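Local coordinates for heme-binding protein A / AI-2 binding protein A (Helicobacter pylori SS1, PDB 6OFQ), which binds peptides in the periplasm as the substrate-binding protein associated with an ABC transporter, probably delivering them for import, at residues Y92-R97 / P174-L179; G99-Q104 / K111-A116; R246-S251 / G261-M266. All coordinates share one frame; numbering follows the deposited sequence. Where two conformers were deposited one is given.

Contact 1. Residues Y92-R97 / P174-L179; sequences YTFHLR and PFLANL
Phe175 turns the edge of its ring onto the face of Tyr92 in a T-shaped (edge-to-face) stack, with centroids 4.9 Å apart and planes at 67°. The atom that presses in is Phe175 CD2, 3.7 Å above the Tyr92 plane and over its centre, so that it touches the ring carbons almost evenly. CG of Phe175 is anti to its backbone N (chi1 -168°), the direction in which the ring leaves CB to lie against Tyr92. Phe175 CB makes a separate contact, 3.7 Å from Tyr92 OH.

Tyr92 and Phe94 point to the same side of strand 91-96, the middle strand of a five-stranded antiparallel sheet, and the short helix 175-178 packs on that side. Phe175 also meets Phe166 of the adjacent strand 163-168 edge-to-face, which ties the helix to two neighbouring strands.

The aliphatic contacts involve two leucines. Leu176 CD1 sits at the edge of the Phe94 ring, near its plane, 3.9 Å from Phe94 CZ. Leu179 CG lies over one face of Phe175, offset toward the rim.

One water supplies the polar link. It accepts from Leu176 N at 3.0 Å, in the first turn of the helix, and is hydrogen-bonded to Tyr92 OH at 2.8 Å, lying in the plane of the tyrosine ring.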
ATOM      1  N   TYR A  92      -8.951  17.969 -16.262  1.00  5.03           N
ATOM      2  CA  TYR A  92      -9.532  16.627 -16.361  1.00  4.97           C
ATOM      3  C   TYR A  92     -11.014  16.687 -16.076  1.00  5.13           C
ATOM      4  O   TYR A  92     -11.402  17.137 -15.011  1.00  5.69           O
ATOM      5  CB  TYR A  92      -8.945  15.635 -15.332  1.00  5.33           C
ATOM      6  CG  TYR A  92      -7.497  15.301 -15.524  1.00  5.06           C
ATOM      7  CD1 TYR A  92      -6.479  16.234 -15.428  1.00  5.73           C
ATOM      8  CD2 TYR A  92      -7.114  13.976 -15.716  1.00  5.44           C
ATOM      9  CE1 TYR A  92      -5.159  15.874 -15.566  1.00  5.51           C
ATOM     10  CE2 TYR A  92      -5.781  13.622 -15.825  1.00  5.87           C
ATOM     11  CZ  TYR A  92      -4.812  14.558 -15.734  1.00  6.12           C
ATOM     12  OH  TYR A  92      -3.477  14.242 -15.885  1.00  6.33           O
ATOM     13  N   THR A  93     -11.843  16.320 -17.056  1.00  4.75           N
ATOM     14  CA  THR A  93     -13.294  16.352 -16.872  1.00  5.49           C
ATOM     15  C   THR A  93     -13.833  14.912 -16.868  1.00  5.29           C
ATOM     16  O   THR A  93     -13.592  14.161 -17.800  1.00  5.73           O
ATOM     17  CB  THR A  93     -13.981  17.117 -18.015  1.00  5.93           C
ATOM     18  OG1 THR A  93     -13.450  18.448 -18.096  1.00  5.80           O
ATOM     19  CG2 THR A  93     -15.435  17.270 -17.716  1.00  7.00           C
ATOM     20  N   PHE A  94     -14.483  14.561 -15.750  1.00  5.30           N
ATOM     21  CA  PHE A  94     -15.028  13.207 -15.532  1.00  5.82           C
ATOM     22  C   PHE A  94     -16.546  13.220 -15.620  1.00  6.43           C
ATOM     23  O   PHE A  94     -17.213  14.042 -14.997  1.00  7.04           O
ATOM     24  CB  PHE A  94     -14.603  12.667 -14.152  1.00  5.40           C
ATOM     25  CG  PHE A  94     -13.130  12.346 -14.106  1.00  5.48           C
ATOM     26  CD1 PHE A  94     -12.630  11.090 -14.464  1.00  5.51           C
ATOM     27  CD2 PHE A  94     -12.221  13.317 -13.699  1.00  5.86           C
ATOM     28  CE1 PHE A  94     -11.277  10.834 -14.500  1.00  6.02           C
ATOM     29  CE2 PHE A  94     -10.859  13.084 -13.704  1.00  5.33           C
ATOM     30  CZ  PHE A  94     -10.417  11.848 -14.137  1.00  5.85           C
ATOM     31  N   HIS A  95     -17.034  12.305 -16.449  1.00  6.43           N
ATOM     32  CA  HIS A  95     -18.453  12.099 -16.611  1.00  7.42           C
ATOM     33  C   HIS A  95     -18.839  10.946 -15.685  1.00  6.82           C
ATOM     34  O   HIS A  95     -18.367   9.834 -15.882  1.00  5.75           O
ATOM     35  CB  HIS A  95     -18.729  11.792 -18.108  1.00  8.29           C
ATOM     36  CG  HIS A  95     -18.127  12.805 -19.058  1.00 10.63           C
ATOM     37  ND1 HIS A  95     -18.726  14.035 -19.213  1.00 12.44           N
ATOM     38  CD2 HIS A  95     -16.931  12.896 -19.696  1.00 11.28           C
ATOM     39  CE1 HIS A  95     -17.969  14.803 -19.982  1.00 11.32           C
ATOM     40  NE2 HIS A  95     -16.874  14.136 -20.299  1.00 12.92           N
ATOM     41  N   LEU A  96     -19.740  11.191 -14.748  1.00  6.68           N
ATOM     42  CA  LEU A  96     -20.008  10.271 -13.669  1.00  7.27           C
ATOM     43  C   LEU A  96     -21.097   9.304 -14.122  1.00  7.35           C
ATOM     44  O   LEU A  96     -22.055   9.664 -14.874  1.00  8.65           O
ATOM     45  CB  LEU A  96     -20.357  11.010 -12.403  1.00  6.78           C
ATOM     46  CG  LEU A  96     -19.370  12.049 -11.868  1.00  6.66           C
ATOM     47  CD1 LEU A  96     -19.878  12.592 -10.574  1.00  6.43           C
ATOM     48  CD2 LEU A  96     -17.982  11.420 -11.695  1.00  6.72           C
ATOM     49  N   ARG A  97     -20.965   8.063 -13.660  1.00  7.70           N
ATOM     50  CA  ARG A  97     -21.959   7.023 -13.865  1.00  7.80           C
ATOM     51  C   ARG A  97     -23.258   7.364 -13.137  1.00  7.64           C
ATOM     52  O   ARG A  97     -23.202   7.802 -11.970  1.00  8.14           O
ATOM     53  CB  ARG A  97     -21.413   5.694 -13.276  1.00  7.63           C
ATOM     54  CG  ARG A  97     -22.133   4.441 -13.751  1.00  7.23           C
ATOM     55  CD  ARG A  97     -21.383   3.223 -13.187  1.00  7.34           C
ATOM     56  NE  ARG A  97     -20.053   3.088 -13.779  1.00  7.07           N
ATOM     57  CZ  ARG A  97     -19.736   2.471 -14.903  1.00  7.78           C
ATOM     58  NH1 ARG A  97     -20.637   1.932 -15.725  1.00  9.44           N
ATOM     59  NH2 ARG A  97     -18.462   2.498 -15.333  1.00  6.94           N
ATOM     60  N   PRO A 174       1.132  11.167 -13.250  1.00  4.94           N
ATOM     61  CA  PRO A 174       0.401  10.129 -12.477  1.00  4.76           C
ATOM     62  C   PRO A 174      -1.014  10.419 -12.105  1.00  4.93           C
ATOM     63  O   PRO A 174      -1.662   9.550 -11.532  1.00  4.42           O
ATOM     64  CB  PRO A 174       1.225  10.005 -11.187  1.00  5.56           C
ATOM     65  CG  PRO A 174       2.509  10.687 -11.472  1.00  6.56           C
ATOM     66  CD  PRO A 174       2.241  11.748 -12.463  1.00  5.56           C
ATOM     67  N   PHE A 175      -1.560  11.595 -12.426  1.00  4.21           N
ATOM     68  CA  PHE A 175      -2.847  11.990 -11.822  1.00  4.44           C
ATOM     69  C   PHE A 175      -3.970  11.024 -12.134  1.00  4.13           C
ATOM     70  O   PHE A 175      -4.735  10.676 -11.225  1.00  4.02           O
ATOM     71  CB  PHE A 175      -3.211  13.432 -12.252  1.00  4.69           C
ATOM     72  CG  PHE A 175      -4.357  14.059 -11.467  1.00  5.07           C
ATOM     73  CD1 PHE A 175      -4.227  14.358 -10.128  1.00  5.76           C
ATOM     74  CD2 PHE A 175      -5.620  14.178 -12.067  1.00  5.69           C
ATOM     75  CE1 PHE A 175      -5.310  14.914  -9.462  1.00  5.68           C
ATOM     76  CE2 PHE A 175      -6.709  14.709 -11.395  1.00  5.74           C
ATOM     77  CZ  PHE A 175      -6.540  15.039 -10.084  1.00  5.77           C
ATOM     78  N   LEU A 176      -4.145  10.582 -13.382  1.00  4.12           N
ATOM     79  CA  LEU A 176      -5.235   9.695 -13.703  1.00  4.15           C
ATOM     80  C   LEU A 176      -5.126   8.414 -12.896  1.00  4.02           C
ATOM     81  O   LEU A 176      -6.134   7.985 -12.301  1.00  3.89           O
ATOM     82  CB  LEU A 176      -5.299   9.396 -15.191  1.00  4.12           C
ATOM     83  CG  LEU A 176      -6.499   8.580 -15.643  1.00  4.21           C
ATOM     84  CD1 LEU A 176      -7.809   9.289 -15.490  1.00  5.14           C
ATOM     85  CD2 LEU A 176      -6.265   8.125 -17.077  1.00  4.30           C
ATOM     86  N   ALA A 177      -3.937   7.811 -12.813  1.00  4.17           N
ATOM     87  CA  ALA A 177      -3.766   6.576 -12.053  1.00  4.18           C
ATOM     88  C   ALA A 177      -3.964   6.809 -10.549  1.00  4.59           C
ATOM     89  O   ALA A 177      -4.587   5.996  -9.842  1.00  4.95           O
ATOM     90  CB  ALA A 177      -2.355   6.051 -12.271  1.00  4.09           C
ATOM     91  N   ASN A 178      -3.602   7.995 -10.081  1.00  4.40           N
ATOM     92  CA  ASN A 178      -3.790   8.376  -8.690  1.00  4.32           C
ATOM     93  C   ASN A 178      -5.270   8.258  -8.283  1.00  4.47           C
ATOM     94  O   ASN A 178      -5.664   7.899  -7.142  1.00  4.53           O
ATOM     95  CB  ASN A 178      -3.323   9.768  -8.321  1.00  5.16           C
ATOM     96  CG  ASN A 178      -1.835   9.919  -8.364  1.00  5.20           C
ATOM     97  OD1 ASN A 178      -1.061   8.956  -8.333  1.00  6.79           O
ATOM     98  ND2 ASN A 178      -1.467  11.186  -8.409  1.00  6.97           N
ATOM     99  N   LEU A 179      -6.135   8.669  -9.210  1.00  4.03           N
ATOM    100  CA  LEU A 179      -7.579   8.683  -8.965  1.00  4.73           C
ATOM    101  C   LEU A 179      -8.119   7.296  -8.792  1.00  4.58           C
ATOM    102  O   LEU A 179      -9.282   7.148  -8.387  1.00  5.20           O
ATOM    103  CB  LEU A 179      -8.355   9.396 -10.109  1.00  5.56           C
ATOM    104  CG  LEU A 179      -7.907  10.834 -10.294  1.00  8.14           C
ATOM    105  CD1 LEU A 179      -8.745  11.375 -11.470  1.00 10.03           C
ATOM    106  CD2 LEU A 179      -8.137  11.616  -9.051  1.00  8.65           C
TER
HETATM  107  O   HOH W   1      -2.637  11.626 -15.745  1.00  5.82           O

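Contact 2. Residues G99-Q104 / K111-A116; sequences GVYFHQ and KVEFSA
Tyr101 and Glu113 form a single antiparallel bridge, a non-hydrogen-bonded pair with CA atoms 4.3 Å apart, flanked by the bonds Phe114 N to Val100 O (2.8 Å) and Phe102 N to Val112 O (3.0 Å). The second of these is close to linear, with an angle of 164° at the hydrogen. Both carbonyl oxygens also receive CA-H...O contacts, Val100 O from Glu113 and Val112 O from Tyr101. On the other side of the Val100–Phe114 pair a water bridges Val100 N and Phe114 O in place of a second direct bond, accepting from the first and donating to the second.

Glu113 has CG anti to its backbone N (chi1 -173°) and an extended chain beyond, lying obliquely across the Tyr101 ring. Its CG is over one ring face, and its CB is 3.5 Å from Tyr101 CE1. The carboxylate continues to Gly99, where OE2 accepts from the backbone N at 2.9 Å, on its anti side and 26° out of the carboxylate plane. Lys111 crosses Tyr101 at about a right angle, its CG 3.5 Å from Tyr101 CD1, and its bent chain brings CE against Gln104 OE1. The amide of Gln104 is held chiefly by Asn109, through NE2 to the backbone oxygen.

The apolar side chains form a separate cluster. Phe102 CD2 rests 3.8 Å from Val112 CG2, while its CE2 meets CA and CB of Phe114. Val100 and Phe114 lie side by side and both touch Leu79 of strand 75-85.

Although neither segment is a regular strand, the pairing is hairpin-like and chemically divided: Val100, Phe102, Val112 and Phe114 are buried, whereas Tyr101, Gln104, Lys111 and Glu113 remain at least partly exposed. The Gly99 N-H probably stabilises the negative charge of Glu113.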
ATOM      1  N   GLY A  99     -27.225   6.353 -11.859  1.00 10.29           N
ATOM      2  CA  GLY A  99     -27.978   5.256 -11.270  1.00 10.69           C
ATOM      3  C   GLY A  99     -27.168   4.301 -10.413  1.00 10.80           C
ATOM      4  O   GLY A  99     -27.557   3.142 -10.231  1.00 12.67           O
ATOM      5  N   VAL A 100     -26.092   4.786  -9.805  1.00 10.32           N
ATOM      6  CA  VAL A 100     -25.298   3.999  -8.851  1.00  8.80           C
ATOM      7  C   VAL A 100     -25.844   4.410  -7.502  1.00  9.94           C
ATOM      8  O   VAL A 100     -25.964   5.593  -7.158  1.00  9.13           O
ATOM      9  CB  VAL A 100     -23.835   4.440  -8.949  1.00  9.21           C
ATOM     10  CG1 VAL A 100     -23.013   3.791  -7.834  1.00  9.58           C
ATOM     11  CG2 VAL A 100     -23.282   4.177 -10.334  1.00 10.02           C
ATOM     12  N   TYR A 101     -26.053   3.416  -6.631  1.00 10.46           N
ATOM     13  CA  TYR A 101     -26.547   3.649  -5.303  1.00 10.54           C
ATOM     14  C   TYR A 101     -25.522   3.226  -4.250  1.00  8.52           C
ATOM     15  O   TYR A 101     -24.854   2.188  -4.440  1.00 10.27           O
ATOM     16  CB  TYR A 101     -27.876   2.912  -5.075  1.00 12.37           C
ATOM     17  CG  TYR A 101     -28.969   3.575  -5.917  1.00 14.65           C
ATOM     18  CD1 TYR A 101     -29.642   4.658  -5.392  1.00 16.78           C
ATOM     19  CD2 TYR A 101     -29.239   3.186  -7.210  1.00 20.95           C
ATOM     20  CE1 TYR A 101     -30.543   5.405  -6.115  1.00 17.73           C
ATOM     21  CE2 TYR A 101     -30.133   3.922  -7.973  1.00 21.45           C
ATOM     22  CZ  TYR A 101     -30.758   5.010  -7.414  1.00 20.28           C
ATOM     23  OH  TYR A 101     -31.671   5.768  -8.114  1.00 28.02           O
ATOM     24  N   PHE A 102     -25.488   3.963  -3.143  1.00  8.12           N
ATOM     25  CA  PHE A 102     -24.726   3.549  -1.985  1.00  8.19           C
ATOM     26  C   PHE A 102     -25.393   2.362  -1.284  1.00  9.74           C
ATOM     27  O   PHE A 102     -26.609   2.215  -1.306  1.00 10.93           O
ATOM     28  CB  PHE A 102     -24.502   4.694  -1.010  1.00  7.46           C
ATOM     29  CG  PHE A 102     -23.463   5.686  -1.460  1.00  8.10           C
ATOM     30  CD1 PHE A 102     -22.126   5.451  -1.246  1.00  7.38           C
ATOM     31  CD2 PHE A 102     -23.891   6.838  -2.131  1.00  8.12           C
ATOM     32  CE1 PHE A 102     -21.166   6.370  -1.673  1.00  8.13           C
ATOM     33  CE2 PHE A 102     -22.927   7.752  -2.544  1.00  8.66           C
ATOM     34  CZ  PHE A 102     -21.597   7.564  -2.248  1.00  8.20           C
ATOM     35  N   HIS A 103     -24.558   1.591  -0.592  1.00  8.46           N
ATOM     36  CA  HIS A 103     -25.079   0.422   0.145  1.00  8.44           C
ATOM     37  C   HIS A 103     -26.174   0.774   1.154  1.00  9.04           C
ATOM     38  O   HIS A 103     -26.154   1.823   1.754  1.00  9.96           O
ATOM     39  CB  HIS A 103     -23.965  -0.181   0.980  1.00  8.14           C
ATOM     40  CG  HIS A 103     -22.811  -0.629   0.154  1.00  7.59           C
ATOM     41  ND1 HIS A 103     -21.527  -0.549   0.625  1.00  7.13           N
ATOM     42  CD2 HIS A 103     -22.744  -1.175  -1.074  1.00  8.01           C
ATOM     43  CE1 HIS A 103     -20.699  -0.974  -0.311  1.00  6.69           C
ATOM     44  NE2 HIS A 103     -21.408  -1.387  -1.343  1.00  6.80           N
ATOM     45  N   GLN A 104     -27.068  -0.176   1.386  1.00 10.39           N
ATOM     46  CA  GLN A 104     -27.952  -0.069   2.552  1.00 11.88           C
ATOM     47  C   GLN A 104     -27.536  -1.147   3.568  1.00  9.76           C
ATOM     48  O   GLN A 104     -27.290  -2.263   3.132  1.00 12.12           O
ATOM     49  CB  GLN A 104     -29.381  -0.308   2.099  1.00 15.11           C
ATOM     50  CG  GLN A 104     -29.967   0.881   1.334  1.00 19.12           C
ATOM     51  CD  GLN A 104     -31.251   0.465   0.626  1.00 25.89           C
ATOM     52  OE1 GLN A 104     -31.185  -0.288  -0.340  1.00 31.60           O
ATOM     53  NE2 GLN A 104     -32.423   0.823   1.191  1.00 24.84           N
ATOM     54  N   LYS A 111     -31.788   4.822   0.721  1.00 20.62           N
ATOM     55  CA  LYS A 111     -31.251   4.500  -0.599  1.00 24.30           C
ATOM     56  C   LYS A 111     -30.914   5.797  -1.345  1.00 21.04           C
ATOM     57  O   LYS A 111     -31.759   6.633  -1.673  1.00 21.91           O
ATOM     58  CB  LYS A 111     -32.143   3.599  -1.455  1.00 30.88           C
ATOM     59  CG  LYS A 111     -31.437   3.161  -2.732  1.00 37.83           C
ATOM     60  CD  LYS A 111     -31.954   1.893  -3.409  1.00 45.05           C
ATOM     61  CE  LYS A 111     -30.806   0.950  -3.739  1.00 51.23           C
ATOM     62  NZ  LYS A 111     -30.937   0.138  -4.980  1.00 53.81           N
ATOM     63  N   VAL A 112     -29.630   6.038  -1.538  1.00 15.71           N
ATOM     64  CA  VAL A 112     -29.175   7.332  -2.054  1.00 13.29           C
ATOM     65  C   VAL A 112     -28.283   7.122  -3.247  1.00 12.61           C
ATOM     66  O   VAL A 112     -27.435   6.235  -3.274  1.00 11.06           O
ATOM     67  CB  VAL A 112     -28.524   8.270  -1.037  1.00 16.35           C
ATOM     68  CG1 VAL A 112     -29.399   8.380   0.210  1.00 19.80           C
ATOM     69  CG2 VAL A 112     -27.187   7.807  -0.554  1.00 18.20           C
ATOM     70  N   GLU A 113     -28.569   7.862  -4.316  1.00 11.19           N
ATOM     71  CA  GLU A 113     -27.820   7.785  -5.568  1.00 10.44           C
ATOM     72  C   GLU A 113     -26.541   8.634  -5.462  1.00 10.10           C
ATOM     73  O   GLU A 113     -26.532   9.779  -5.051  1.00 10.15           O
ATOM     74  CB  GLU A 113     -28.687   8.275  -6.753  1.00 11.37           C
ATOM     75  CG  GLU A 113     -28.042   8.074  -8.112  1.00 12.25           C
ATOM     76  CD  GLU A 113     -28.837   8.651  -9.291  1.00 14.19           C
ATOM     77  OE1 GLU A 113     -29.868   9.295  -8.961  1.00 20.56           O
ATOM     78  OE2 GLU A 113     -28.469   8.537 -10.474  1.00 12.17           O
ATOM     79  N   PHE A 114     -25.431   8.014  -5.885  1.00  8.30           N
ATOM     80  CA  PHE A 114     -24.127   8.662  -6.035  1.00  7.68           C
ATOM     81  C   PHE A 114     -24.221   9.803  -7.061  1.00  6.90           C
ATOM     82  O   PHE A 114     -24.842   9.674  -8.108  1.00  7.48           O
ATOM     83  CB  PHE A 114     -23.122   7.596  -6.500  1.00  6.77           C
ATOM     84  CG  PHE A 114     -21.893   8.158  -7.177  1.00  5.97           C
ATOM     85  CD1 PHE A 114     -20.942   8.845  -6.459  1.00  6.33           C
ATOM     86  CD2 PHE A 114     -21.741   8.021  -8.537  1.00  6.12           C
ATOM     87  CE1 PHE A 114     -19.858   9.445  -7.086  1.00  6.50           C
ATOM     88  CE2 PHE A 114     -20.612   8.539  -9.172  1.00  5.62           C
ATOM     89  CZ  PHE A 114     -19.696   9.231  -8.427  1.00  5.98           C
ATOM     90  N   SER A 115     -23.583  10.901  -6.729  1.00  7.81           N
ATOM     91  CA  SER A 115     -23.525  12.034  -7.617  1.00  7.90           C
ATOM     92  C   SER A 115     -22.267  12.842  -7.320  1.00  7.49           C
ATOM     93  O   SER A 115     -21.457  12.564  -6.412  1.00  6.98           O
ATOM     94  CB  SER A 115     -24.832  12.857  -7.476  1.00  8.57           C
ATOM     95  OG  SER A 115     -24.846  13.525  -6.245  1.00  9.37           O
ATOM     96  N   ALA A 116     -22.161  13.987  -8.017  1.00  7.02           N
ATOM     97  CA  ALA A 116     -20.993  14.805  -7.931  1.00  6.41           C
ATOM     98  C   ALA A 116     -20.697  15.306  -6.521  1.00  6.72           C
ATOM     99  O   ALA A 116     -19.533  15.498  -6.137  1.00  6.30           O
ATOM    100  CB  ALA A 116     -21.104  15.939  -8.932  1.00  7.60           C
TER
HETATM  101  O   HOH W   2     -25.020   7.541  -9.944  1.00  7.78           O
HETATM  102  O   HOH W   3     -27.671   4.456   0.390  1.00 12.18           O

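Contact 3. Residues R246-S251 / G261-M266; sequences RTIPNS and GEIMLM
Arg246 and Glu262 join in a salt bridge, NH1 donating to OE2 at 2.8 Å with an angle of 161° at the hydrogen. The side chains cross at about a right angle, yet the guanidinium and carboxylate planes are only 12° apart, and OE2 is approached on its anti side. Water 4 adds a second link, accepting from Arg246 NH1 and donating to Glu262 O at 2.7 Å; NH1 thus serves both the side chain and the backbone of Glu262.

Ile248 CD1 stands over the centre of the guanidinium, 3.8 Å above its plane, and lies 4.0 Å from Ile263 CG2. That methyl also approaches NH1, so the charged group is backed by hydrocarbon.

Farther out, Ile263 packs on Val34 and Ala36 of strand 32-37 and on helix 251-259, while the backbone of Arg246 is hydrogen-bonded to Phe35 and Arg37. The helix is delimited by Asn250 at its N-cap, with OD1 bonded to Thr253 N, and by a Schellman motif at Gly261. Strand 242-247, this helix and strand 265-266 make a beta-alpha-beta crossover whose parallel strands flank strand 32-37, a connection at home in the alpha/beta domains of periplasmic binding proteins.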
ATOM      1  N   ARG A 246     -10.430 -12.997   8.150  1.00  5.44           N
ATOM      2  CA  ARG A 246      -9.953 -13.330   9.475  1.00  6.39           C
ATOM      3  C   ARG A 246      -8.542 -12.827   9.703  1.00  6.05           C
ATOM      4  O   ARG A 246      -7.666 -12.834   8.832  1.00  5.75           O
ATOM      5  CB  ARG A 246      -9.954 -14.847   9.649  1.00  8.34           C
ATOM      6  CG  ARG A 246     -11.366 -15.438   9.688  1.00  8.59           C
ATOM      7  CD  ARG A 246     -11.501 -16.881  10.186  1.00 11.32           C
ATOM      8  NE  ARG A 246     -10.899 -16.990  11.504  1.00 12.29           N
ATOM      9  CZ  ARG A 246     -10.484 -18.131  12.065  1.00 14.75           C
ATOM     10  NH1 ARG A 246     -10.677 -19.267  11.448  1.00 13.37           N
ATOM     11  NH2 ARG A 246      -9.858 -18.094  13.255  1.00 14.87           N
ATOM     12  N   THR A 247      -8.309 -12.419  10.945  1.00  5.43           N
ATOM     13  CA  THR A 247      -6.976 -12.138  11.459  1.00  6.21           C
ATOM     14  C   THR A 247      -6.453 -13.287  12.291  1.00  6.65           C
ATOM     15  O   THR A 247      -7.047 -13.583  13.313  1.00  7.34           O
ATOM     16  CB  THR A 247      -6.934 -10.827  12.247  1.00  6.54           C
ATOM     17  OG1 THR A 247      -7.356  -9.705  11.424  1.00  5.97           O
ATOM     18  CG2 THR A 247      -5.530 -10.513  12.752  1.00  6.52           C
ATOM     19  N   ILE A 248      -5.405 -13.952  11.823  1.00  6.15           N
ATOM     20  CA  ILE A 248      -4.744 -15.083  12.526  1.00  6.42           C
ATOM     21  C   ILE A 248      -3.287 -14.692  12.507  1.00  6.20           C
ATOM     22  O   ILE A 248      -2.576 -14.828  11.516  1.00  5.41           O
ATOM     23  CB  ILE A 248      -4.927 -16.399  11.739  1.00  6.92           C
ATOM     24  CG1 ILE A 248      -6.408 -16.713  11.637  1.00  7.97           C
ATOM     25  CG2 ILE A 248      -4.169 -17.550  12.418  1.00  7.35           C
ATOM     26  CD1 ILE A 248      -6.759 -17.958  10.875  1.00  8.42           C
ATOM     27  N   PRO A 249      -2.794 -14.175  13.641  1.00  6.80           N
ATOM     28  CA  PRO A 249      -1.501 -13.514  13.615  1.00  7.23           C
ATOM     29  C   PRO A 249      -0.299 -14.390  13.401  1.00  7.48           C
ATOM     30  O   PRO A 249       0.660 -13.996  12.720  1.00  8.60           O
ATOM     31  CB  PRO A 249      -1.407 -12.773  14.972  1.00  8.43           C
ATOM     32  CG  PRO A 249      -2.811 -12.670  15.422  1.00 10.40           C
ATOM     33  CD  PRO A 249      -3.600 -13.777  14.790  1.00  8.81           C
ATOM     34  N   ASN A 250      -0.406 -15.620  13.881  1.00  7.33           N
ATOM     35  CA  ASN A 250       0.710 -16.548  13.714  1.00  8.42           C
ATOM     36  C   ASN A 250       0.646 -17.223  12.355  1.00  6.93           C
ATOM     37  O   ASN A 250      -0.348 -17.868  11.997  1.00  6.80           O
ATOM     38  CB  ASN A 250       0.728 -17.596  14.848  1.00  9.25           C
ATOM     39  CG  ASN A 250       1.919 -18.514  14.715  1.00 12.27           C
ATOM     40  OD1 ASN A 250       2.019 -19.348  13.844  1.00 10.72           O
ATOM     41  ND2 ASN A 250       2.893 -18.339  15.607  1.00 17.12           N
ATOM     42  N   SER A 251       1.700 -17.056  11.557  0.63  6.89           N
ATOM     43  CA  SER A 251       1.650 -17.522  10.178  0.63  7.10           C
ATOM     44  C   SER A 251       1.641 -19.034  10.038  0.63  6.89           C
ATOM     45  O   SER A 251       1.138 -19.574   9.039  0.63  6.41           O
ATOM     46  CB  SER A 251       2.828 -16.914   9.422  0.63  7.65           C
ATOM     47  OG  SER A 251       2.647 -15.509   9.292  0.63  7.85           O
ATOM     48  N   GLY A 261      -8.746 -26.714   6.219  1.00  9.96           N
ATOM     49  CA  GLY A 261      -9.880 -26.097   5.539  1.00  9.75           C
ATOM     50  C   GLY A 261     -10.695 -25.081   6.310  1.00  8.48           C
ATOM     51  O   GLY A 261     -11.704 -24.565   5.806  1.00  9.86           O
ATOM     52  N   GLU A 262     -10.175 -24.702   7.487  1.00  8.02           N
ATOM     53  CA  GLU A 262     -10.819 -23.692   8.295  1.00  9.36           C
ATOM     54  C   GLU A 262     -10.778 -22.333   7.606  1.00  7.80           C
ATOM     55  O   GLU A 262     -11.626 -21.454   7.795  1.00  9.36           O
ATOM     56  CB  GLU A 262     -10.067 -23.653   9.646  1.00 10.91           C
ATOM     57  CG  GLU A 262     -10.536 -22.667  10.671  1.00 15.13           C
ATOM     58  CD  GLU A 262      -9.705 -22.673  11.948  1.00 18.14           C
ATOM     59  OE1 GLU A 262      -9.486 -23.838  12.409  1.00 14.25           O
ATOM     60  OE2 GLU A 262      -9.303 -21.538  12.341  1.00 15.80           O
ATOM     61  N   ILE A 263      -9.666 -22.101   6.916  1.00  7.67           N
ATOM     62  CA  ILE A 263      -9.619 -20.899   6.048  1.00  7.66           C
ATOM     63  C   ILE A 263      -9.271 -21.414   4.653  1.00  6.80           C
ATOM     64  O   ILE A 263      -8.861 -22.558   4.446  1.00  6.86           O
ATOM     65  CB  ILE A 263      -8.616 -19.827   6.539  1.00  8.29           C
ATOM     66  CG1 ILE A 263      -7.175 -20.324   6.497  1.00  9.46           C
ATOM     67  CG2 ILE A 263      -9.010 -19.425   7.950  1.00  8.53           C
ATOM     68  CD1 ILE A 263      -6.371 -19.764   5.384  1.00 12.35           C
ATOM     69  N   MET A 264      -9.424 -20.581   3.619  1.00  5.99           N
ATOM     70  CA  MET A 264      -9.421 -21.005   2.223  1.00  6.37           C
ATOM     71  C   MET A 264      -8.361 -20.326   1.356  1.00  6.41           C
ATOM     72  O   MET A 264      -8.056 -20.810   0.269  1.00  6.04           O
ATOM     73  CB  MET A 264     -10.787 -20.819   1.594  1.00  6.72           C
ATOM     74  CG  MET A 264     -11.896 -21.567   2.333  1.00  6.71           C
ATOM     75  SD  MET A 264     -13.542 -20.921   2.023  1.00  7.93           S
ATOM     76  CE  MET A 264     -13.776 -21.318   0.328  1.00  7.72           C
ATOM     77  N   LEU A 265      -7.877 -19.177   1.797  1.00  5.27           N
ATOM     78  CA  LEU A 265      -6.946 -18.355   1.007  1.00  5.88           C
ATOM     79  C   LEU A 265      -6.244 -17.516   2.069  1.00  6.10           C
ATOM     80  O   LEU A 265      -6.891 -16.971   2.960  1.00  5.52           O
ATOM     81  CB  LEU A 265      -7.724 -17.497   0.005  1.00  7.68           C
ATOM     82  CG  LEU A 265      -7.141 -16.236  -0.638  1.00 10.72           C
ATOM     83  CD1 LEU A 265      -6.111 -16.716  -1.581  1.00 10.91           C
ATOM     84  CD2 LEU A 265      -8.203 -15.526  -1.456  1.00 11.29           C
ATOM     85  N   MET A 266      -4.931 -17.373   1.959  1.00  5.50           N
ATOM     86  CA  MET A 266      -4.177 -16.612   2.959  1.00  5.48           C
ATOM     87  C   MET A 266      -3.014 -15.830   2.374  1.00  4.84           C
ATOM     88  O   MET A 266      -2.365 -16.254   1.419  1.00  5.68           O
ATOM     89  CB  MET A 266      -3.669 -17.460   4.121  1.00  7.31           C
ATOM     90  CG  MET A 266      -2.918 -18.654   3.630  1.00  7.83           C
ATOM     91  SD  MET A 266      -1.978 -19.576   4.875  1.00  9.46           S
ATOM     92  CE  MET A 266      -0.539 -18.559   5.229  1.00 10.82           C
TER
HETATM   93  O   HOH W   4     -12.933 -20.069   9.675  1.00 13.81           O

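From the N terminus, contact 1 opens first, on strand 91-96, and closes at helix 175-178 after a long excursion. Contact 2 is nested within that loop: 99-104 and 111-116 pair across a six-residue loop between strand 91-96 and helix 116-127. The two touch directly, Leu96 CD1 lying 3.6 Å from Ala116 CA, so the antiparallel sheet, the irregular hairpin and the start of helix 116-127 are packed together. Contact 3 follows in series, closing a loop that contains helix 251-259 and joins strands 242-247 and 265-266 of the five-stranded mixed sheet. It lies on the opposite side of the chain's centre from contact 1, their centres about 36 Å apart, and touches neither of the others.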